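Prenylcyclase (PDB 6IJ1) probably acts as a prenyltransferase or cyclase on isoprenoid substrates, using a largely helical fold. Local coordinates at residues A[124-134]-A[153-164]; A[243-253]-A[268-276]. All coordinates share one frame; numbering follows the deposited sequence.

Interaction 1 (A[124-134]-A[153-164])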
loop_
_atom_site.group_PDB
_atom_site.type_symbol
_atom_site.label_atom_id
_atom_site.label_comp_id
_atom_site.label_asym_id
_atom_site.label_seq_id
_atom_site.Cartn_x
_atom_site.Cartn_y
_atom_site.Cartn_z
ATOM N N HIS A 124 18.153 5.998 -0.291
ATOM C CA HIS A 124 18.863 7.177 -0.770
ATOM C C HIS A 124 19.515 7.943 0.386
ATOM O O HIS A 124 19.194 7.769 1.586
ATOM C CB HIS A 124 17.907 8.123 -1.515
ATOM C CG HIS A 124 17.702 7.765 -2.964
ATOM N ND1 HIS A 124 18.686 7.946 -3.918
ATOM C CD2 HIS A 124 16.618 7.307 -3.634
ATOM C CE1 HIS A 124 18.230 7.566 -5.099
ATOM N NE2 HIS A 124 16.986 7.162 -4.952
ATOM N N ASP A 125 20.396 8.865 0.002
ATOM C CA ASP A 125 21.114 9.618 1.008
ATOM C C ASP A 125 20.213 10.560 1.779
ATOM O O ASP A 125 20.567 10.959 2.897
ATOM C CB ASP A 125 22.242 10.418 0.338
ATOM C CG ASP A 125 23.358 9.514 -0.184
ATOM O OD1 ASP A 125 23.445 8.316 0.226
ATOM O OD2 ASP A 125 24.168 10.012 -0.992
ATOM N N ASP A 126 19.054 10.945 1.236
ATOM C CA ASP A 126 18.130 11.783 1.994
ATOM C C ASP A 126 17.185 10.961 2.850
ATOM O O ASP A 126 16.325 11.535 3.545
ATOM C CB ASP A 126 17.318 12.707 1.077
ATOM C CG ASP A 126 16.410 11.947 0.085
ATOM O OD1 ASP A 126 16.431 10.697 0.046
ATOM O OD2 ASP A 126 15.700 12.628 -0.694
ATOM N N GLY A 127 17.341 9.648 2.834
ATOM C CA GLY A 127 16.529 8.806 3.692
ATOM C C GLY A 127 15.323 8.211 3.011
ATOM O O GLY A 127 14.769 7.247 3.528
ATOM N N LEU A 128 14.919 8.746 1.863
ATOM C CA LEU A 128 13.824 8.099 1.142
ATOM C C LEU A 128 14.267 6.826 0.442
ATOM O O LEU A 128 15.446 6.609 0.121
ATOM C CB LEU A 128 13.230 9.039 0.112
ATOM C CG LEU A 128 12.672 10.322 0.749
ATOM C CD1 LEU A 128 12.058 11.174 -0.381
ATOM C CD2 LEU A 128 11.662 10.050 1.858
ATOM N N VAL A 129 13.289 5.951 0.207
ATOM C CA VAL A 129 13.466 4.670 -0.443
ATOM C C VAL A 129 12.893 4.748 -1.849
ATOM O O VAL A 129 11.757 5.207 -2.027
ATOM C CB VAL A 129 12.766 3.562 0.355
ATOM C CG1 VAL A 129 12.968 2.223 -0.274
ATOM C CG2 VAL A 129 13.304 3.519 1.822
ATOM N N SER A 130 13.689 4.350 -2.841
ATOM C CA SER A 130 13.174 4.318 -4.197
ATOM C C SER A 130 12.473 2.997 -4.467
ATOM O O SER A 130 12.774 1.966 -3.877
ATOM C CB SER A 130 14.282 4.502 -5.244
ATOM O OG SER A 130 15.257 3.459 -5.151
ATOM N N THR A 131 11.588 3.001 -5.492
ATOM C CA THR A 131 10.954 1.738 -5.841
ATOM C C THR A 131 11.932 0.785 -6.552
ATOM O O THR A 131 11.856 -0.451 -6.386
ATOM C CB THR A 131 9.741 2.050 -6.739
ATOM O OG1 THR A 131 8.833 2.843 -5.981
ATOM C CG2 THR A 131 9.015 0.788 -7.159
ATOM N N TYR A 132 12.778 1.343 -7.407
ATOM C CA TYR A 132 13.735 0.578 -8.178
ATOM C C TYR A 132 15.129 1.178 -7.997
ATOM O O TYR A 132 15.290 2.346 -7.652
ATOM C CB TYR A 132 13.383 0.634 -9.703
ATOM C CG TYR A 132 12.024 0.071 -10.044
ATOM C CD1 TYR A 132 11.820 -1.288 -10.182
ATOM C CD2 TYR A 132 10.942 0.961 -10.257
ATOM C CE1 TYR A 132 10.550 -1.739 -10.506
ATOM C CE2 TYR A 132 9.689 0.477 -10.607
ATOM C CZ TYR A 132 9.536 -0.861 -10.721
ATOM O OH TYR A 132 8.238 -1.243 -11.058
ATOM N N VAL A 133 16.142 0.362 -8.364
ATOM C CA VAL A 133 17.528 0.822 -8.426
ATOM C C VAL A 133 17.994 0.598 -9.848
ATOM O O VAL A 133 17.605 -0.402 -10.457
ATOM C CB VAL A 133 18.455 0.063 -7.449
ATOM C CG1 VAL A 133 18.087 0.409 -6.029
ATOM C CG2 VAL A 133 18.348 -1.394 -7.647
ATOM N N PRO A 134 18.842 1.471 -10.377
ATOM C CA PRO A 134 19.214 1.329 -11.798
ATOM C C PRO A 134 19.936 0.023 -12.088
ATOM O O PRO A 134 19.648 -0.634 -13.090
ATOM C CB PRO A 134 20.115 2.546 -12.042
ATOM C CG PRO A 134 19.757 3.510 -11.001
ATOM C CD PRO A 134 19.308 2.728 -9.799
ATOM N N TRP A 153 11.599 6.756 -11.655
ATOM C CA TRP A 153 11.348 5.461 -11.040
ATOM C C TRP A 153 12.440 5.063 -10.064
ATOM O O TRP A 153 12.194 4.212 -9.190
ATOM C CB TRP A 153 11.174 4.379 -12.120
ATOM C CG TRP A 153 9.835 4.417 -12.778
ATOM C CD1 TRP A 153 8.939 5.439 -12.750
ATOM C CD2 TRP A 153 9.270 3.377 -13.527
ATOM N NE1 TRP A 153 7.798 5.064 -13.475
ATOM C CE2 TRP A 153 7.979 3.813 -13.949
ATOM C CE3 TRP A 153 9.692 2.089 -13.853
ATOM C CZ2 TRP A 153 7.123 2.998 -14.693
ATOM C CZ3 TRP A 153 8.828 1.270 -14.606
ATOM C CH2 TRP A 153 7.567 1.750 -15.018
ATOM N N CYS A 154 13.622 5.667 -10.176
ATOM C CA CYS A 154 14.734 5.330 -9.292
ATOM C C CYS A 154 14.983 6.396 -8.263
ATOM O O CYS A 154 15.943 6.260 -7.486
ATOM C CB CYS A 154 16.000 5.080 -10.136
ATOM S SG CYS A 154 15.812 3.661 -11.198
ATOM N N GLY A 155 14.098 7.426 -8.166
ATOM C CA GLY A 155 14.171 8.431 -7.133
ATOM C C GLY A 155 13.452 7.987 -5.877
ATOM O O GLY A 155 12.754 6.970 -5.892
ATOM N N GLY A 156 13.648 8.763 -4.824
ATOM C CA GLY A 156 12.988 8.463 -3.554
ATOM C C GLY A 156 11.486 8.655 -3.686
ATOM O O GLY A 156 11.013 9.670 -4.186
ATOM N N HIS A 157 10.732 7.701 -3.130
ATOM C CA HIS A 157 9.265 7.721 -3.262
ATOM C C HIS A 157 8.680 7.706 -1.856
ATOM O O HIS A 157 8.899 6.750 -1.089
ATOM C CB HIS A 157 8.827 6.511 -4.025
ATOM C CG HIS A 157 9.320 6.546 -5.447
ATOM N ND1 HIS A 157 9.640 5.423 -6.157
ATOM C CD2 HIS A 157 9.471 7.593 -6.295
ATOM C CE1 HIS A 157 10.051 5.771 -7.379
ATOM N NE2 HIS A 157 9.973 7.087 -7.487
ATOM N N VAL A 158 7.883 8.737 -1.543
ATOM C CA VAL A 158 7.418 8.871 -0.165
ATOM C C VAL A 158 6.418 7.761 0.196
ATOM O O VAL A 158 6.381 7.310 1.347
ATOM C CB VAL A 158 6.824 10.273 0.058
ATOM C CG1 VAL A 158 6.211 10.397 1.447
ATOM C CG2 VAL A 158 7.893 11.337 -0.095
ATOM N N CYS A 159 5.586 7.299 -0.755
ATOM C CA CYS A 159 4.640 6.212 -0.437
ATOM C C CYS A 159 5.335 4.886 -0.131
ATOM O O CYS A 159 4.932 4.175 0.788
ATOM C CB CYS A 159 3.654 6.041 -1.638
ATOM S SG CYS A 159 4.502 6.005 -3.287
ATOM N N VAL A 160 6.391 4.567 -0.885
ATOM C CA VAL A 160 7.154 3.347 -0.614
ATOM C C VAL A 160 7.904 3.510 0.688
ATOM O O VAL A 160 7.948 2.585 1.511
ATOM C CB VAL A 160 8.100 3.097 -1.797
ATOM C CG1 VAL A 160 9.004 1.902 -1.495
ATOM C CG2 VAL A 160 7.248 2.875 -3.100
ATOM N N THR A 161 8.487 4.698 0.900
ATOM C CA THR A 161 9.189 4.946 2.170
ATOM C C THR A 161 8.228 4.803 3.328
ATOM O O THR A 161 8.563 4.190 4.361
ATOM C CB THR A 161 9.775 6.338 2.159
ATOM O OG1 THR A 161 10.585 6.515 1.002
ATOM C CG2 THR A 161 10.625 6.614 3.419
ATOM N N ALA A 162 7.015 5.348 3.184
ATOM C CA ALA A 162 6.030 5.260 4.263
ATOM C C ALA A 162 5.718 3.825 4.621
ATOM O O ALA A 162 5.543 3.518 5.799
ATOM C CB ALA A 162 4.741 5.996 3.826
ATOM N N ALA A 163 5.637 2.932 3.636
ATOM C CA ALA A 163 5.363 1.519 3.900
ATOM C C ALA A 163 6.555 0.843 4.544
ATOM O O ALA A 163 6.405 0.206 5.609
ATOM C CB ALA A 163 5.012 0.812 2.572
ATOM N N VAL A 164 7.725 0.904 3.893
ATOM C CA VAL A 164 8.825 0.069 4.414
ATOM C C VAL A 164 9.380 0.559 5.755
ATOM O O VAL A 164 9.978 -0.244 6.479
ATOM C CB VAL A 164 9.947 -0.081 3.395
ATOM C CG1 VAL A 164 9.391 -0.731 2.071
ATOM C CG2 VAL A 164 10.688 1.186 3.126
#
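V129, in the loop 124-134, is gripped at both of its backbone polar atoms by the start of helix 158-164, a loop docked on a helix N terminus whose N-cap position is H157. The H157 amide reaches the V129 carbonyl from above its plane (H157 N to V129 O 2.9 Å). In return, V129 N points almost straight, at 175°, to the hydroxyl of T161, 2.9 Å from its OG1. Threonine suits this place: with OG1 anti to its own carbonyl carbon (chi1 -54°), the hydroxyl gives its proton back to H157 O, one turn earlier, and turns its oxygen to V129. A valine here would probably leave the V129 amide without its acceptor inside a buried contact, and H157 O with one donor fewer. Methyl packing backs the bonds, V129 CG2 lying 3.7 Å from V164 CG2.

The H157 ring presents ND1 edge-on to T131 OG1 at 2.7 Å, while G155 O stands over the centre of one ring face. W194 NE1 also bonds to T131 OG1, and G152 O holds H157 NE2, fixing the imidazole at both nitrogens. Beyond it, H124 NE2 lies in plane with the C154 carbonyl and meets a lone pair of its oxygen, H124 NE2 to C154 O being 2.9 Å. L128 lays its CB 3.7 Å from G156 CA; a side chain on G156 would collide there, which explains the glycine.

At the far end Y132 and W153 run alongside each other, their rings only 21° from parallel but displaced, with little of one lying over the other. W153 NE1 is bonded to V294 O, and the two aromatic side chains meet at Y132 CE2 and W153 CE3, 3.6 Å apart.

Interaction 2 (A[243-253]-A[268-276])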
loop_
_atom_site.group_PDB
_atom_site.type_symbol
_atom_site.label_atom_id
_atom_site.label_comp_id
_atom_site.label_asym_id
_atom_site.label_seq_id
_atom_site.Cartn_x
_atom_site.Cartn_y
_atom_site.Cartn_z
ATOM N N GLU A 243 -18.690 10.296 -5.275
ATOM C CA GLU A 243 -19.697 9.784 -4.319
ATOM C C GLU A 243 -19.000 9.372 -3.019
ATOM O O GLU A 243 -19.682 9.145 -2.029
ATOM C CB GLU A 243 -20.467 8.603 -4.915
ATOM C CG GLU A 243 -19.591 7.419 -5.293
ATOM C CD GLU A 243 -19.171 7.450 -6.750
ATOM O OE1 GLU A 243 -19.748 6.688 -7.554
ATOM O OE2 GLU A 243 -18.260 8.234 -7.091
ATOM N N GLY A 244 -17.714 9.246 -3.047
ATOM C CA GLY A 244 -16.926 8.777 -1.903
ATOM C C GLY A 244 -16.054 7.626 -2.358
ATOM O O GLY A 244 -16.560 6.755 -3.062
ATOM N N SER A 245 -14.773 7.681 -2.014
ATOM C CA SER A 245 -13.819 6.616 -2.391
ATOM C C SER A 245 -13.686 5.642 -1.222
ATOM O O SER A 245 -13.282 6.070 -0.168
ATOM C CB SER A 245 -12.478 7.219 -2.718
ATOM O OG SER A 245 -11.467 6.226 -2.735
ATOM N N PRO A 246 -14.091 4.368 -1.350
ATOM C CA PRO A 246 -13.895 3.427 -0.260
ATOM C C PRO A 246 -12.406 3.382 0.111
ATOM O O PRO A 246 -12.101 3.360 1.263
ATOM C CB PRO A 246 -14.366 2.097 -0.865
ATOM C CG PRO A 246 -15.377 2.512 -1.901
ATOM C CD PRO A 246 -14.827 3.799 -2.477
ATOM N N PHE A 247 -11.522 3.398 -0.886
ATOM C CA PHE A 247 -10.079 3.350 -0.580
ATOM C C PHE A 247 -9.649 4.558 0.247
ATOM O O PHE A 247 -9.013 4.407 1.316
ATOM C CB PHE A 247 -9.375 3.308 -1.950
ATOM C CG PHE A 247 -7.893 3.110 -1.919
ATOM C CD1 PHE A 247 -7.357 1.876 -1.526
ATOM C CD2 PHE A 247 -7.060 4.118 -2.327
ATOM C CE1 PHE A 247 -5.956 1.673 -1.607
ATOM C CE2 PHE A 247 -5.628 3.927 -2.413
ATOM C CZ PHE A 247 -5.116 2.701 -2.041
ATOM N N ALA A 248 -9.958 5.767 -0.240
ATOM C CA ALA A 248 -9.483 6.956 0.474
ATOM C C ALA A 248 -10.164 7.094 1.821
ATOM O O ALA A 248 -9.552 7.631 2.772
ATOM C CB ALA A 248 -9.714 8.205 -0.371
ATOM N N THR A 249 -11.442 6.678 1.918
ATOM C CA THR A 249 -12.160 6.769 3.191
ATOM C C THR A 249 -11.512 5.842 4.227
ATOM O O THR A 249 -11.311 6.227 5.389
ATOM C CB THR A 249 -13.640 6.391 2.953
ATOM O OG1 THR A 249 -14.164 7.327 2.043
ATOM C CG2 THR A 249 -14.460 6.520 4.250
ATOM N N ALA A 250 -11.208 4.607 3.830
ATOM C CA ALA A 250 -10.561 3.659 4.729
ATOM C C ALA A 250 -9.192 4.157 5.180
ATOM O O ALA A 250 -8.848 4.061 6.377
ATOM C CB ALA A 250 -10.408 2.313 4.008
ATOM N N LEU A 251 -8.433 4.722 4.253
ATOM C CA LEU A 251 -7.108 5.215 4.599
ATOM C C LEU A 251 -7.201 6.439 5.489
ATOM O O LEU A 251 -6.401 6.559 6.433
ATOM C CB LEU A 251 -6.320 5.507 3.312
ATOM C CG LEU A 251 -6.018 4.243 2.545
ATOM C CD1 LEU A 251 -5.731 4.582 1.069
ATOM C CD2 LEU A 251 -4.842 3.450 3.180
ATOM N N ALA A 252 -8.155 7.343 5.244
ATOM C CA ALA A 252 -8.283 8.491 6.146
ATOM C C ALA A 252 -8.665 8.026 7.540
ATOM O O ALA A 252 -8.117 8.549 8.527
ATOM C CB ALA A 252 -9.342 9.475 5.599
ATOM N N LEU A 253 -9.611 7.070 7.663
ATOM C CA LEU A 253 -9.957 6.509 8.973
ATOM C C LEU A 253 -8.696 6.045 9.700
ATOM O O LEU A 253 -8.481 6.360 10.890
ATOM C CB LEU A 253 -10.958 5.355 8.746
ATOM C CG LEU A 253 -11.603 4.704 9.957
ATOM C CD1 LEU A 253 -12.788 3.850 9.474
ATOM C CD2 LEU A 253 -10.607 3.789 10.731
ATOM N N ILE A 268 -13.957 8.668 12.924
ATOM C CA ILE A 268 -13.698 7.219 12.727
ATOM C C ILE A 268 -15.042 6.485 12.699
ATOM O O ILE A 268 -15.229 5.665 11.819
ATOM C CB ILE A 268 -12.744 6.690 13.812
ATOM C CG1 ILE A 268 -11.331 7.239 13.615
ATOM C CG2 ILE A 268 -12.752 5.174 13.857
ATOM C CD1 ILE A 268 -10.420 6.979 14.786
ATOM N N ARG A 269 -15.946 6.787 13.628
ATOM C CA ARG A 269 -17.256 6.084 13.630
ATOM C C ARG A 269 -18.028 6.424 12.346
ATOM O O ARG A 269 -18.654 5.527 11.781
ATOM C CB ARG A 269 -18.031 6.389 14.915
ATOM C CG ARG A 269 -17.497 5.650 16.133
ATOM C CD ARG A 269 -18.283 5.845 17.418
ATOM N NE ARG A 269 -18.088 7.140 18.045
ATOM C CZ ARG A 269 -18.926 8.138 17.881
ATOM N NH1 ARG A 269 -20.023 7.932 17.179
ATOM N NH2 ARG A 269 -18.675 9.320 18.407
ATOM N N ALA A 270 -17.969 7.680 11.912
ATOM C CA ALA A 270 -18.694 8.092 10.691
ATOM C C ALA A 270 -18.117 7.381 9.462
ATOM O O ALA A 270 -18.904 6.901 8.642
ATOM C CB ALA A 270 -18.658 9.590 10.542
ATOM N N ALA A 271 -16.790 7.331 9.353
ATOM C CA ALA A 271 -16.151 6.682 8.188
ATOM C C ALA A 271 -16.450 5.185 8.204
ATOM O O ALA A 271 -16.715 4.629 7.156
ATOM C CB ALA A 271 -14.669 6.961 8.188
ATOM N N ALA A 272 -16.424 4.568 9.382
ATOM C CA ALA A 272 -16.726 3.122 9.467
ATOM C C ALA A 272 -18.175 2.878 9.032
ATOM O O ALA A 272 -18.421 1.880 8.371
ATOM C CB ALA A 272 -16.468 2.603 10.860
ATOM N N GLY A 273 -19.088 3.762 9.432
ATOM C CA GLY A 273 -20.502 3.630 9.042
ATOM C C GLY A 273 -20.666 3.784 7.543
ATOM O O GLY A 273 -21.422 3.020 6.955
ATOM N N TRP A 274 -20.000 4.777 6.958
ATOM C CA TRP A 274 -20.066 4.935 5.498
ATOM C C TRP A 274 -19.559 3.673 4.799
ATOM O O TRP A 274 -20.207 3.132 3.881
ATOM C CB TRP A 274 -19.298 6.181 5.025
ATOM C CG TRP A 274 -19.514 6.496 3.550
ATOM C CD1 TRP A 274 -20.443 7.347 3.038
ATOM C CD2 TRP A 274 -18.830 5.898 2.428
ATOM N NE1 TRP A 274 -20.352 7.354 1.643
ATOM C CE2 TRP A 274 -19.381 6.452 1.273
ATOM C CE3 TRP A 274 -17.806 4.940 2.307
ATOM C CZ2 TRP A 274 -18.938 6.093 -0.010
ATOM C CZ3 TRP A 274 -17.340 4.614 1.021
ATOM C CH2 TRP A 274 -17.930 5.160 -0.105
ATOM N N LEU A 275 -18.393 3.149 5.221
ATOM C CA LEU A 275 -17.898 1.907 4.629
ATOM C C LEU A 275 -18.880 0.764 4.802
ATOM O O LEU A 275 -19.104 0.003 3.849
ATOM C CB LEU A 275 -16.507 1.529 5.228
ATOM C CG LEU A 275 -15.440 2.522 4.822
ATOM C CD1 LEU A 275 -14.195 2.405 5.763
ATOM C CD2 LEU A 275 -15.036 2.359 3.372
ATOM N N THR A 276 -19.480 0.623 6.010
ATOM C CA THR A 276 -20.441 -0.456 6.187
ATOM C C THR A 276 -21.657 -0.313 5.272
ATOM O O THR A 276 -22.096 -1.305 4.645
ATOM C CB THR A 276 -20.837 -0.483 7.667
ATOM O OG1 THR A 276 -19.630 -0.774 8.426
ATOM C CG2 THR A 276 -21.757 -1.599 7.891
HETATM O O HOH W 1 -21.739 8.849 -0.426
#
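W274 leans its indole obliquely on the chain that leads into helix 246-256. Its benzo corner does the touching, with CH2 3.6 Å from G244 O and CZ3 near the backbone and ring of P246. At the indole's edge, in its plane, lie L275 CD2 and a water. This water accepts from W274 NE1 at 2.9 Å and donates to E243 O at 2.6 Å, so the one polar atom of the indole is satisfied by the partner segment at second hand. H278 stacks on W274 from farther along its own helix. The side chain reaches this position with CG anti to the backbone N (chi1 -171°). G244 suits the place twice over: a CB there would strike W274 CZ2, and the backbone takes a conformation in which a CB would press on the carbonyl O of E243. The other flat group, the F247 ring, is turned from the contact and carries L251 CD1 over the centre of one face.

S245 is the N-cap of the helix, its OG accepting from A248 N at 3.0 Å. Behind the cap the two helices form an antiparallel hairpin, their short segments crossing at -152° with axes 9.5 Å apart. No direct hydrogen bond joins them; the seam is knobs-into-holes packing. L253 enters among I268, A271, A272 and L275, its CD1 3.7 Å from A272 N, while L275 enters among P246, T249, A250 and L253, its CD1 4.0 Å from A250 CA. A250, A271 and A272 suit such holes, being small enough to admit the leucine branches.

Around this hairpin, helix 327-341 touches A250, L251 and I268, helix 198-209 packs on F247 and L251, and helix 10-23 reaches A272 and T276 through E10.

How the interactions relate
Following the chain from the N terminus, interaction 1 comes first: after helix 112-121 the loop 124-134 leads into helix 134-141, and the chain returns at 153-164, closing a connection of 18 residues. Helices 173-182, 198-209 and 216-229 then follow before interaction 2, which closes the shorter turn between helices 246-256 and 265-278. The two contacts are in series, neither nested nor crossed. They lie on opposite sides of the chain's centre. The centres of interaction 1 and interaction 2 are about 28 Å apart, and the nearest atoms of interaction 1 and interaction 2 about 9 Å apart. Helix 198-209 bridges them, touching C159 and A162 on one side and F247 and L251 on the other.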